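Local coordinates for protein 3,6-diketocamphane 1,6-monooxygenase (Pseudomonas putida, PDB 4UWM) that catalyses the FMNH2- and oxygen-dependent Baeyer-Villiger conversion of a diketocamphane to a lactone in bacterial breakdown of (-)-camphor, at residues 79-84 / 141-146; 103-108 / 194-199. All coordinates share one frame; numbering follows the deposited sequence.

Interaction 1: residues 79-84 / 141-146; sequences LLPHQH and DMVRES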
ATOM      1  N   LEU A  79      -9.812  -0.375   8.531  1.00 13.77           N
ATOM      2  CA  LEU A  79     -11.104  -0.973   8.817  1.00 14.33           C
ATOM      3  C   LEU A  79     -10.935  -2.505   8.733  1.00 15.63           C
ATOM      4  O   LEU A  79     -10.942  -3.094   7.657  1.00 14.88           O
ATOM      5  CB  LEU A  79     -12.185  -0.450   7.862  1.00 14.83           C
ATOM      6  CG  LEU A  79     -12.285   1.098   7.880  1.00 15.53           C
ATOM      7  CD1 LEU A  79     -13.396   1.591   6.981  1.00 14.87           C
ATOM      8  CD2 LEU A  79     -12.511   1.597   9.318  1.00 14.51           C
ATOM      9  N   LEU A  80     -10.752  -3.118   9.893  1.00 14.85           N
ATOM     10  CA  LEU A  80     -10.461  -4.574   9.980  1.00 16.50           C
ATOM     11  C   LEU A  80     -11.440  -5.504   9.294  1.00 17.44           C
ATOM     12  O   LEU A  80     -11.010  -6.517   8.745  1.00 19.18           O
ATOM     13  CB  LEU A  80     -10.211  -4.999  11.424  1.00 16.63           C
ATOM     14  CG  LEU A  80      -9.178  -4.210  12.231  1.00 17.86           C
ATOM     15  CD1 LEU A  80      -8.837  -4.953  13.516  1.00 19.18           C
ATOM     16  CD2 LEU A  80      -7.913  -3.910  11.449  1.00 16.54           C
ATOM     17  N   PRO A  81     -12.752  -5.173   9.285  1.00 18.25           N
ATOM     18  CA  PRO A  81     -13.682  -6.069   8.576  1.00 17.09           C
ATOM     19  C   PRO A  81     -13.492  -6.157   7.052  1.00 19.79           C
ATOM     20  O   PRO A  81     -14.060  -7.041   6.409  1.00 21.75           O
ATOM     21  CB  PRO A  81     -15.053  -5.483   8.913  1.00 18.59           C
ATOM     22  CG  PRO A  81     -14.844  -4.705  10.177  1.00 17.69           C
ATOM     23  CD  PRO A  81     -13.476  -4.111  10.008  1.00 19.36           C
ATOM     24  N   HIS A  82     -12.662  -5.279   6.474  1.00 16.55           N
ATOM     25  CA  HIS A  82     -12.575  -5.165   5.020  1.00 14.05           C
ATOM     26  C   HIS A  82     -11.367  -5.903   4.376  1.00 15.28           C
ATOM     27  O   HIS A  82     -11.202  -5.848   3.152  1.00 16.69           O
ATOM     28  CB  HIS A  82     -12.501  -3.663   4.600  1.00 13.91           C
ATOM     29  CG  HIS A  82     -13.727  -2.856   4.915  1.00 15.22           C
ATOM     30  ND1 HIS A  82     -13.778  -1.491   4.710  1.00 13.02           N
ATOM     31  CD2 HIS A  82     -14.931  -3.204   5.447  1.00 15.80           C
ATOM     32  CE1 HIS A  82     -14.971  -1.035   5.075  1.00 15.59           C
ATOM     33  NE2 HIS A  82     -15.688  -2.054   5.523  1.00 15.42           N
ATOM     34  N   GLN A  83     -10.523  -6.557   5.186  1.00 14.60           N
ATOM     35  CA  GLN A  83      -9.248  -7.153   4.746  0.50 15.62           C
ATOM     36  C   GLN A  83      -9.051  -8.513   5.389  1.00 16.53           C
ATOM     37  O   GLN A  83      -9.495  -8.715   6.534  1.00 15.92           O
ATOM     38  CB  GLN A  83      -8.049  -6.296   5.224  0.50 14.83           C
ATOM     39  CG  GLN A  83      -8.092  -4.829   4.856  0.50 15.66           C
ATOM     40  CD  GLN A  83      -6.713  -4.187   4.813  0.50 16.19           C
ATOM     41  OE1 GLN A  83      -6.557  -2.988   5.067  0.50 15.87           O
ATOM     42  NE2 GLN A  83      -5.713  -4.977   4.466  0.50 15.21           N
ATOM     43  N   HIS A  84      -8.333  -9.406   4.708  1.00 15.45           N
ATOM     44  CA  HIS A  84      -7.836 -10.606   5.373  1.00 16.08           C
ATOM     45  C   HIS A  84      -6.821 -10.197   6.429  1.00 15.30           C
ATOM     46  O   HIS A  84      -5.864  -9.488   6.122  1.00 16.16           O
ATOM     47  CB  HIS A  84      -7.189 -11.588   4.384  1.00 15.31           C
ATOM     48  CG  HIS A  84      -7.030 -12.946   4.975  1.00 15.80           C
ATOM     49  ND1 HIS A  84      -6.043 -13.240   5.887  1.00 15.67           N
ATOM     50  CD2 HIS A  84      -7.825 -14.043   4.907  1.00 16.23           C
ATOM     51  CE1 HIS A  84      -6.191 -14.486   6.308  1.00 17.30           C
ATOM     52  NE2 HIS A  84      -7.264 -14.995   5.726  1.00 18.38           N
ATOM     53  N   ASP A 141     -17.640  -7.701  16.062  1.00 24.46           N
ATOM     54  CA  ASP A 141     -17.127  -9.069  16.198  1.00 26.59           C
ATOM     55  C   ASP A 141     -16.026  -9.332  15.158  1.00 23.24           C
ATOM     56  O   ASP A 141     -15.015  -9.970  15.461  1.00 22.63           O
ATOM     57  CB  ASP A 141     -18.235 -10.102  15.992  1.00 29.37           C
ATOM     58  CG  ASP A 141     -19.261 -10.115  17.119  1.00 37.92           C
ATOM     59  OD1 ASP A 141     -18.982  -9.573  18.212  1.00 33.88           O
ATOM     60  OD2 ASP A 141     -20.353 -10.695  16.903  1.00 40.05           O
ATOM     61  N   MET A 142     -16.245  -8.840  13.936  1.00 22.83           N
ATOM     62  CA  MET A 142     -15.210  -8.860  12.890  1.00 19.06           C
ATOM     63  C   MET A 142     -13.924  -8.165  13.335  1.00 21.70           C
ATOM     64  O   MET A 142     -12.837  -8.728  13.166  1.00 20.57           O
ATOM     65  CB  MET A 142     -15.732  -8.300  11.563  1.00 19.57           C
ATOM     66  CG  MET A 142     -16.842  -9.137  10.997  1.00 20.87           C
ATOM     67  SD  MET A 142     -17.556  -8.548   9.462  1.00 22.92           S
ATOM     68  CE  MET A 142     -16.412  -9.222   8.255  1.00 17.69           C
ATOM     69  N   VAL A 143     -14.041  -6.979  13.939  1.00 20.83           N
ATOM     70  CA  VAL A 143     -12.863  -6.275  14.487  1.00 16.78           C
ATOM     71  C   VAL A 143     -12.119  -7.122  15.508  1.00 18.77           C
ATOM     72  O   VAL A 143     -10.890  -7.214  15.476  1.00 19.26           O
ATOM     73  CB  VAL A 143     -13.212  -4.869  15.074  1.00 18.12           C
ATOM     74  CG1 VAL A 143     -12.043  -4.256  15.832  1.00 16.51           C
ATOM     75  CG2 VAL A 143     -13.708  -3.920  13.986  1.00 17.07           C
ATOM     76  N   ARG A 144     -12.863  -7.756  16.419  1.00 23.12           N
ATOM     77  CA  ARG A 144     -12.274  -8.596  17.466  0.50 23.83           C
ATOM     78  C   ARG A 144     -11.504  -9.800  16.907  1.00 20.25           C
ATOM     79  O   ARG A 144     -10.399 -10.088  17.337  1.00 22.19           O
ATOM     80  CB  ARG A 144     -13.378  -9.077  18.420  0.50 27.84           C
ATOM     81  CG  ARG A 144     -12.936  -9.290  19.855  0.50 32.78           C
ATOM     82  CD  ARG A 144     -14.128  -9.628  20.743  0.50 42.56           C
ATOM     83  NE  ARG A 144     -15.262  -8.726  20.531  0.50 42.18           N
ATOM     84  CZ  ARG A 144     -16.456  -9.107  20.082  0.50 41.31           C
ATOM     85  NH1 ARG A 144     -16.692 -10.383  19.799  0.50 40.98           N
ATOM     86  NH2 ARG A 144     -17.418  -8.212  19.926  0.50 40.63           N
ATOM     87  N   GLU A 145     -12.110 -10.510  15.965  1.00 19.51           N
ATOM     88  CA  GLU A 145     -11.482 -11.702  15.392  1.00 22.11           C
ATOM     89  C   GLU A 145     -10.244 -11.306  14.596  1.00 22.24           C
ATOM     90  O   GLU A 145      -9.216 -11.972  14.675  1.00 20.16           O
ATOM     91  CB  GLU A 145     -12.464 -12.504  14.521  1.00 21.21           C
ATOM     92  CG  GLU A 145     -11.911 -13.841  14.003  1.00 20.48           C
ATOM     93  CD  GLU A 145     -12.916 -14.609  13.164  1.00 24.17           C
ATOM     94  OE1 GLU A 145     -14.097 -14.657  13.528  1.00 37.90           O
ATOM     95  OE2 GLU A 145     -12.545 -15.171  12.128  1.00 31.07           O
ATOM     96  N   SER A 146     -10.339 -10.212  13.835  1.00 21.95           N
ATOM     97  CA  SER A 146      -9.169  -9.770  13.065  1.00 16.48           C
ATOM     98  C   SER A 146      -8.008  -9.450  13.997  1.00 14.83           C
ATOM     99  O   SER A 146      -6.890  -9.912  13.800  1.00 18.64           O
ATOM    100  CB  SER A 146      -9.494  -8.555  12.175  1.00 16.88           C
ATOM    101  OG  SER A 146      -8.265  -7.960  11.758  1.00 17.93           O
TER
HETATM  102  O   HOH W   1      -8.651  -7.632   8.978  1.00 17.88           O
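Leu80 lays its CD1 methyl against the helix 139-155, where it meets the backbone carbonyl of Val143, the CG1 methyl of the same residue and the hydroxyl of Ser146. The closest of these approaches, CD1 of Leu80 to OG of Ser146, is 3.5 Å, and CB of Leu80 lies 3.6 Å from that same OG. CD1 thus reaches both Val143 and Ser146, about one helical turn apart. Next to it, Pro81 brings its ring to two helix residues: CB sits 3.9 Å from CB of Met142, and CD lies 4.0 Å from CG2 of Val143. Met142 bends at chi3 (84°), which turns its CE methyl back to within 3.7 Å of the carbonyl O of Pro81.

The 3-10 turn 80-82 belongs to the loop that joins strand 72-79 to helix 85-98 in the TIM barrel of the bacterial luciferase family, and helix 139-155 packs against this loop beside strand 105-108, whose Ile107 touches both Leu80 and Val143. Polar linkage is left to a water. It donates to the O of Leu80 at 2.6 Å and to the O of Gln83, and forms a third bond with Ser146 OG at 2.8 Å. In this way it satisfies two backbone carbonyls of the loop and ties them to a buried hydroxyl, which anti placement to the backbone N (chi1 164°) directs at the loop. An alanine in place of Leu80 would keep the CB contact with Ser146 but would probably open a gap where CD1 meets Val143 CG1 and the Val143 carbonyl. Ser146 also touches Pro85 and Trp166, while Met142 packs on Ile121 and Tyr165.

Interaction 2: residues 103-108 / 194-199; sequences YFLGIG and KAPEIA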
ATOM      1  N   TYR A 103       5.600   4.694  13.765  1.00 19.77           N
ATOM      2  CA  TYR A 103       4.353   4.143  13.250  1.00 18.79           C
ATOM      3  C   TYR A 103       3.486   3.779  14.422  1.00 20.04           C
ATOM      4  O   TYR A 103       3.998   3.328  15.435  1.00 23.13           O
ATOM      5  CB  TYR A 103       4.675   2.890  12.380  1.00 17.28           C
ATOM      6  CG  TYR A 103       3.451   2.192  11.872  1.00 17.14           C
ATOM      7  CD1 TYR A 103       2.823   1.211  12.637  1.00 17.45           C
ATOM      8  CD2 TYR A 103       2.899   2.526  10.632  1.00 16.60           C
ATOM      9  CE1 TYR A 103       1.675   0.595  12.199  1.00 18.53           C
ATOM     10  CE2 TYR A 103       1.744   1.906  10.175  1.00 14.78           C
ATOM     11  CZ  TYR A 103       1.147   0.933  10.962  1.00 16.09           C
ATOM     12  OH  TYR A 103      -0.008   0.314  10.545  1.00 13.50           O
ATOM     13  N   PHE A 104       2.179   3.994  14.312  1.00 17.71           N
ATOM     14  CA  PHE A 104       1.240   3.306  15.187  1.00 18.50           C
ATOM     15  C   PHE A 104      -0.017   2.987  14.412  1.00 19.25           C
ATOM     16  O   PHE A 104      -0.202   3.487  13.301  1.00 17.54           O
ATOM     17  CB  PHE A 104       0.982   4.033  16.538  1.00 18.23           C
ATOM     18  CG  PHE A 104       0.384   5.412  16.417  1.00 17.83           C
ATOM     19  CD1 PHE A 104       1.181   6.504  16.077  1.00 19.67           C
ATOM     20  CD2 PHE A 104      -0.976   5.620  16.686  1.00 17.59           C
ATOM     21  CE1 PHE A 104       0.633   7.777  15.978  1.00 20.70           C
ATOM     22  CE2 PHE A 104      -1.531   6.894  16.577  1.00 20.14           C
ATOM     23  CZ  PHE A 104      -0.711   7.970  16.236  1.00 20.79           C
ATOM     24  N   LEU A 105      -0.870   2.146  14.985  1.00 18.50           N
ATOM     25  CA  LEU A 105      -1.975   1.544  14.252  1.00 17.60           C
ATOM     26  C   LEU A 105      -3.350   1.906  14.795  1.00 18.00           C
ATOM     27  O   LEU A 105      -3.734   1.495  15.904  1.00 18.44           O
ATOM     28  CB  LEU A 105      -1.797   0.006  14.231  1.00 16.02           C
ATOM     29  CG  LEU A 105      -2.962  -0.855  13.741  1.00 17.18           C
ATOM     30  CD1 LEU A 105      -3.199  -0.655  12.239  1.00 15.83           C
ATOM     31  CD2 LEU A 105      -2.674  -2.335  14.060  1.00 16.52           C
ATOM     32  N   GLY A 106      -4.127   2.628  13.990  1.00 16.62           N
ATOM     33  CA  GLY A 106      -5.536   2.826  14.301  1.00 15.17           C
ATOM     34  C   GLY A 106      -6.349   1.689  13.727  1.00 16.96           C
ATOM     35  O   GLY A 106      -6.165   1.326  12.564  1.00 13.36           O
ATOM     36  N   ILE A 107      -7.251   1.124  14.536  1.00 14.92           N
ATOM     37  CA  ILE A 107      -8.200   0.101  14.035  1.00 15.35           C
ATOM     38  C   ILE A 107      -9.638   0.543  14.217  1.00 14.39           C
ATOM     39  O   ILE A 107      -9.927   1.320  15.113  1.00 21.27           O
ATOM     40  CB  ILE A 107      -7.993  -1.268  14.724  1.00 16.57           C
ATOM     41  CG1 ILE A 107      -8.353  -1.187  16.227  1.00 21.08           C
ATOM     42  CG2 ILE A 107      -6.567  -1.746  14.507  1.00 16.79           C
ATOM     43  CD1 ILE A 107      -8.454  -2.545  16.914  1.00 23.57           C
ATOM     44  N   GLY A 108     -10.541   0.085  13.358  1.00 14.45           N
ATOM     45  CA  GLY A 108     -11.947   0.396  13.531  1.00 15.34           C
ATOM     46  C   GLY A 108     -12.833  -0.498  12.710  1.00 21.28           C
ATOM     47  O   GLY A 108     -12.340  -1.315  11.935  1.00 18.79           O
ATOM     48  N   LYS A 194       7.426  -6.615  18.223  1.00 30.46           N
ATOM     49  CA  LYS A 194       6.227  -6.547  19.054  0.60 33.16           C
ATOM     50  C   LYS A 194       5.105  -5.829  18.310  1.00 29.77           C
ATOM     51  O   LYS A 194       5.372  -5.090  17.371  1.00 24.87           O
ATOM     52  CB  LYS A 194       6.537  -5.823  20.364  0.60 36.42           C
ATOM     53  CG  LYS A 194       7.245  -4.487  20.189  0.60 44.23           C
ATOM     54  CD  LYS A 194       7.647  -3.886  21.529  0.60 57.94           C
ATOM     55  CE  LYS A 194       8.394  -2.573  21.345  0.60 54.26           C
ATOM     56  NZ  LYS A 194       8.623  -1.887  22.644  0.60 55.30           N
ATOM     57  N   ALA A 195       3.862  -6.052  18.739  1.00 24.09           N
ATOM     58  CA  ALA A 195       2.713  -5.350  18.173  1.00 22.93           C
ATOM     59  C   ALA A 195       2.971  -3.841  18.191  1.00 23.68           C
ATOM     60  O   ALA A 195       3.675  -3.334  19.080  1.00 23.04           O
ATOM     61  CB  ALA A 195       1.443  -5.685  18.929  1.00 21.54           C
ATOM     62  N   PRO A 196       2.438  -3.107  17.186  1.00 24.22           N
ATOM     63  CA  PRO A 196       2.556  -1.652  17.310  1.00 21.73           C
ATOM     64  C   PRO A 196       1.611  -1.165  18.396  1.00 18.78           C
ATOM     65  O   PRO A 196       0.658  -1.880  18.770  1.00 17.60           O
ATOM     66  CB  PRO A 196       2.062  -1.153  15.937  1.00 19.74           C
ATOM     67  CG  PRO A 196       1.019  -2.153  15.568  1.00 19.51           C
ATOM     68  CD  PRO A 196       1.550  -3.489  16.067  1.00 19.64           C
ATOM     69  N   GLU A 197       1.828   0.053  18.888  1.00 18.44           N
ATOM     70  CA  GLU A 197       0.808   0.677  19.712  1.00 20.57           C
ATOM     71  C   GLU A 197      -0.469   0.813  18.882  1.00 21.23           C
ATOM     72  O   GLU A 197      -0.394   1.182  17.707  1.00 20.70           O
ATOM     73  CB  GLU A 197       1.273   2.044  20.212  1.00 22.51           C
ATOM     74  CG  GLU A 197       0.226   2.763  21.049  1.00 26.40           C
ATOM     75  CD  GLU A 197       0.794   3.932  21.842  1.00 31.12           C
ATOM     76  OE1 GLU A 197       2.004   4.207  21.712  1.00 30.98           O
ATOM     77  OE2 GLU A 197       0.018   4.567  22.586  1.00 29.76           O
ATOM     78  N   ILE A 198      -1.613   0.503  19.489  1.00 18.84           N
ATOM     79  CA  ILE A 198      -2.901   0.465  18.794  1.00 18.70           C
ATOM     80  C   ILE A 198      -3.785   1.598  19.308  1.00 26.92           C
ATOM     81  O   ILE A 198      -3.830   1.845  20.520  1.00 24.71           O
ATOM     82  CB  ILE A 198      -3.577  -0.921  18.949  1.00 19.97           C
ATOM     83  CG1 ILE A 198      -2.768  -1.969  18.172  1.00 21.37           C
ATOM     84  CG2 ILE A 198      -5.037  -0.910  18.541  1.00 20.89           C
ATOM     85  CD1 ILE A 198      -3.258  -3.389  18.347  1.00 24.27           C
ATOM     86  N   ALA A 199      -4.439   2.307  18.379  1.00 22.08           N
ATOM     87  CA  ALA A 199      -5.352   3.398  18.699  1.00 20.16           C
ATOM     88  C   ALA A 199      -6.757   3.126  18.208  1.00 22.09           C
ATOM     89  O   ALA A 199      -6.956   2.368  17.258  1.00 20.05           O
ATOM     90  CB  ALA A 199      -4.815   4.705  18.130  1.00 21.85           C
TER
HETATM   91  O   HOH W   2       3.849   1.743  17.680  1.00 27.81           O
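Leu105 joins Ile198 in a parallel pair, and Gly106 does the same with Ala199, at the tightly packed end of the contact. Three backbone bonds, all close to straight, hold it: Leu105 N to Glu197 O (2.9 Å), Ala199 N to Leu105 O (2.7 Å) and Ile107 N to Ala199 O (3.0 Å). On one face Leu105 and Ile198 run alongside each other in the same direction, with CD2 of Leu105 4.1 Å from CG1 of Ile198; CB and CD2 of Leu105 also cover Pro196 CG, which is 3.8 Å from CB.

Toward Tyr103 and Pro196 the contact is looser. Pro196 CB meets the Tyr103 ring at its edge, 4.1 Å from CD1, and a water accepts from Glu197 N and donates to Tyr103 O. Glu197 is exposed, and its carboxylate forms a salt bridge with Arg252.

Within the barrel, strand 105-108 is flanked by 72-79 and 198-202. Trp154 and Leu147 of helix 139-155 and Ile92 of helix 85-98 cover the Leu105 and Ile198 face, whereas Ala199 packs on Met76, an FMN-binding residue, and on Val221 of strand 219-223.

The two contacts meet at strand 105-108: Gly108 O, at the end of interaction 2, is 3.2 Å from Leu80 N of interaction 1, a probable hydrogen bond, and also packs on Pro81 CD and Val143 CG2. Both are largely buried, but interaction 2 lies nearer the middle of the chain, its centre about 11 Å from the chain centre against about 18 Å. Their chemistry follows their place. Within the barrel wall, three direct backbone bonds dominate interaction 2 beside its apolar contacts; in interaction 1, loop and helix share apolar packing, and their polar link runs through a water. Helix 139-155, part of interaction 1, also covers interaction 2.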